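PDB 6KNS: putative metal-dependent hydrolase from Bacillus subtilis, which is a putative zinc-dependent hydrolase of the metallo-beta-lactamase fold, possibly acting like the short-form RNase Z enzymes that process tRNA 3' ends. Local coordinates for residues 40-48 / 70-78. Sequence-based numbering, arbitrary orientation.
Sequences DCGSAVLSK and HIADIGPLQ. With ZN (zinc ion), chain G.
This contact joins a ligand of the dinuclear zinc site of the metallo-beta-lactamase fold to its second shell: H70, the last residue of the HxHxDH motif, binds one zinc, and D40, just past strand 35-39, holds its ring from the far nitrogen. NE2 of H70 lies 2.2 Å from the zinc ion, whose coordination is completed by D69, D161 and H217. At the other ring nitrogen, ND1 donates to D40 OD2 over 2.7 Å, nearly straight at 170°. The acceptor sits in the plane of the imidazole, but the carboxylate stands perpendicular to the ring and is met from above its own plane. Y158 OH also bonds OD2, and S64 N holds OD1, so the carboxylate is gripped at both oxygens; its negative charge probably makes the imidazole a stronger zinc ligand.

Next along the chain, C41 pairs its N with H70 O and its O with D73 N (3.0 Å). The C41 side chain, with SG anti to the backbone N (chi1 -169°), lies against D73, while its CB meets CD1 of I74.

D73 then reaches across to the start of helix 45-49, where its OD2 takes the N-H of L46 at 2.8 Å on the anti side of the carboxylate. OD1 turns to the dimer interface: it bonds S43 OG of the second subunit, and a water links it to A44 N. Beyond this polar patch, the L46 side chain crosses that of L77 at about a right angle, and L46 CD1 packs 3.8 Å from P76 CB and 3.9 Å from L77 CB.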
# COMPACT_ATOMS: atom_id res chain seq x y z
N ASP A 40 9.82 6.01 6.66
CA ASP A 40 8.40 5.67 6.56
C ASP A 40 8.08 4.97 5.25
O ASP A 40 8.80 5.15 4.24
CB ASP A 40 7.45 6.86 6.87
CG ASP A 40 7.45 7.22 8.36
OD1 ASP A 40 7.99 6.42 9.16
OD2 ASP A 40 6.95 8.28 8.75
N CYS A 41 7.00 4.18 5.28
CA CYS A 41 6.72 3.24 4.22
C CYS A 41 5.20 3.01 4.10
O CYS A 41 4.67 1.92 4.31
CB CYS A 41 7.46 1.92 4.54
SG CYS A 41 7.47 0.73 3.18
N GLY A 42 4.50 4.07 3.76
CA GLY A 42 3.05 4.09 3.75
C GLY A 42 2.42 3.57 2.47
O GLY A 42 3.05 2.80 1.73
N SER A 43 1.18 4.00 2.22
CA SER A 43 0.36 3.46 1.09
C SER A 43 0.92 3.89 -0.28
O SER A 43 1.17 5.07 -0.50
CB SER A 43 -1.09 3.93 1.24
OG SER A 43 -1.97 3.24 0.38
N ALA A 44 1.10 2.92 -1.18
CA ALA A 44 1.64 3.16 -2.52
C ALA A 44 3.09 3.66 -2.53
O ALA A 44 3.61 4.05 -3.59
CB ALA A 44 0.72 4.11 -3.36
N VAL A 45 3.78 3.59 -1.39
CA VAL A 45 5.14 4.06 -1.33
C VAL A 45 6.08 3.11 -2.04
O VAL A 45 6.95 3.57 -2.78
CB VAL A 45 5.56 4.34 0.12
CG1 VAL A 45 7.11 4.44 0.23
CG2 VAL A 45 4.85 5.63 0.55
N LEU A 46 5.89 1.80 -1.89
CA LEU A 46 6.77 0.88 -2.62
C LEU A 46 6.64 1.03 -4.11
O LEU A 46 7.67 1.07 -4.83
CB LEU A 46 6.47 -0.58 -2.28
CG LEU A 46 7.14 -1.25 -1.12
CD1 LEU A 46 6.98 -2.84 -1.25
CD2 LEU A 46 8.62 -0.82 -1.03
N SER A 47 5.40 1.11 -4.60
CA SER A 47 5.17 1.30 -6.01
C SER A 47 5.94 2.51 -6.57
O SER A 47 6.59 2.44 -7.63
CB SER A 47 3.69 1.49 -6.27
OG SER A 47 3.40 1.63 -7.66
N LYS A 48 5.87 3.62 -5.86
CA LYS A 48 6.54 4.84 -6.30
C LYS A 48 8.05 4.76 -6.06
O LYS A 48 8.83 5.19 -6.92
CB LYS A 48 5.92 6.06 -5.62
CG LYS A 48 4.48 6.26 -6.09
CD LYS A 48 4.05 7.69 -6.08
CE LYS A 48 2.56 7.84 -6.47
NZ LYS A 48 2.32 7.81 -7.92
N HIS A 70 1.85 5.16 7.54
CA HIS A 70 3.31 5.14 7.60
C HIS A 70 3.95 3.75 7.48
O HIS A 70 5.17 3.66 7.38
CB HIS A 70 3.77 5.82 8.90
CG HIS A 70 3.35 7.25 8.97
ND1 HIS A 70 4.23 8.30 8.83
CD2 HIS A 70 2.12 7.80 9.07
CE1 HIS A 70 3.55 9.43 8.86
NE2 HIS A 70 2.26 9.15 9.03
N ILE A 71 3.16 2.68 7.52
CA ILE A 71 3.68 1.30 7.48
C ILE A 71 2.94 0.34 6.55
O ILE A 71 3.36 -0.83 6.42
CB ILE A 71 3.67 0.65 8.86
CG1 ILE A 71 2.23 0.34 9.30
CG2 ILE A 71 4.37 1.56 9.90
CD1 ILE A 71 2.18 -0.42 10.61
N ALA A 72 1.92 0.83 5.83
CA ALA A 72 1.10 -0.07 5.02
C ALA A 72 1.91 -0.92 4.06
O ALA A 72 1.51 -2.04 3.81
CB ALA A 72 -0.06 0.69 4.25
N ASP A 73 3.00 -0.39 3.50
CA ASP A 73 3.79 -1.15 2.54
C ASP A 73 4.94 -2.01 3.13
O ASP A 73 5.71 -2.61 2.36
CB ASP A 73 4.29 -0.28 1.37
CG ASP A 73 3.35 -0.30 0.15
OD1 ASP A 73 2.40 -1.15 0.07
OD2 ASP A 73 3.59 0.57 -0.75
N ILE A 74 5.01 -2.16 4.44
CA ILE A 74 6.05 -3.04 5.04
C ILE A 74 5.89 -4.52 4.66
O ILE A 74 6.87 -5.22 4.29
CB ILE A 74 6.11 -2.88 6.55
CG1 ILE A 74 6.62 -1.46 6.89
CG2 ILE A 74 7.07 -3.96 7.19
CD1 ILE A 74 8.10 -1.34 6.56
N GLY A 75 4.67 -5.03 4.73
CA GLY A 75 4.41 -6.41 4.32
C GLY A 75 4.85 -6.68 2.90
O GLY A 75 5.66 -7.58 2.65
N PRO A 76 4.32 -5.89 1.96
CA PRO A 76 4.77 -6.05 0.59
C PRO A 76 6.29 -5.89 0.44
O PRO A 76 6.90 -6.57 -0.37
CB PRO A 76 4.02 -4.95 -0.16
CG PRO A 76 2.77 -4.73 0.66
CD PRO A 76 3.23 -4.91 2.09
N LEU A 77 6.92 -5.07 1.27
CA LEU A 77 8.39 -4.95 1.21
C LEU A 77 9.08 -6.24 1.64
O LEU A 77 10.09 -6.64 1.06
CB LEU A 77 8.90 -3.77 2.02
CG LEU A 77 10.41 -3.59 2.07
CD1 LEU A 77 11.02 -3.46 0.65
CD2 LEU A 77 10.71 -2.39 2.94
N GLN A 78 8.50 -6.90 2.64
CA GLN A 78 8.99 -8.18 3.08
C GLN A 78 8.84 -9.23 2.01
O GLN A 78 9.77 -10.01 1.77
CB GLN A 78 8.31 -8.60 4.41
CG GLN A 78 8.69 -7.64 5.57
CD GLN A 78 7.80 -7.82 6.78
OE1 GLN A 78 6.65 -8.23 6.65
NE2 GLN A 78 8.34 -7.54 7.97
ZN ZN G . 0.38 10.08 9.61
O HOH W 1 0.06 0.30 -0.53
O HOH W 2 3.10 0.43 -3.13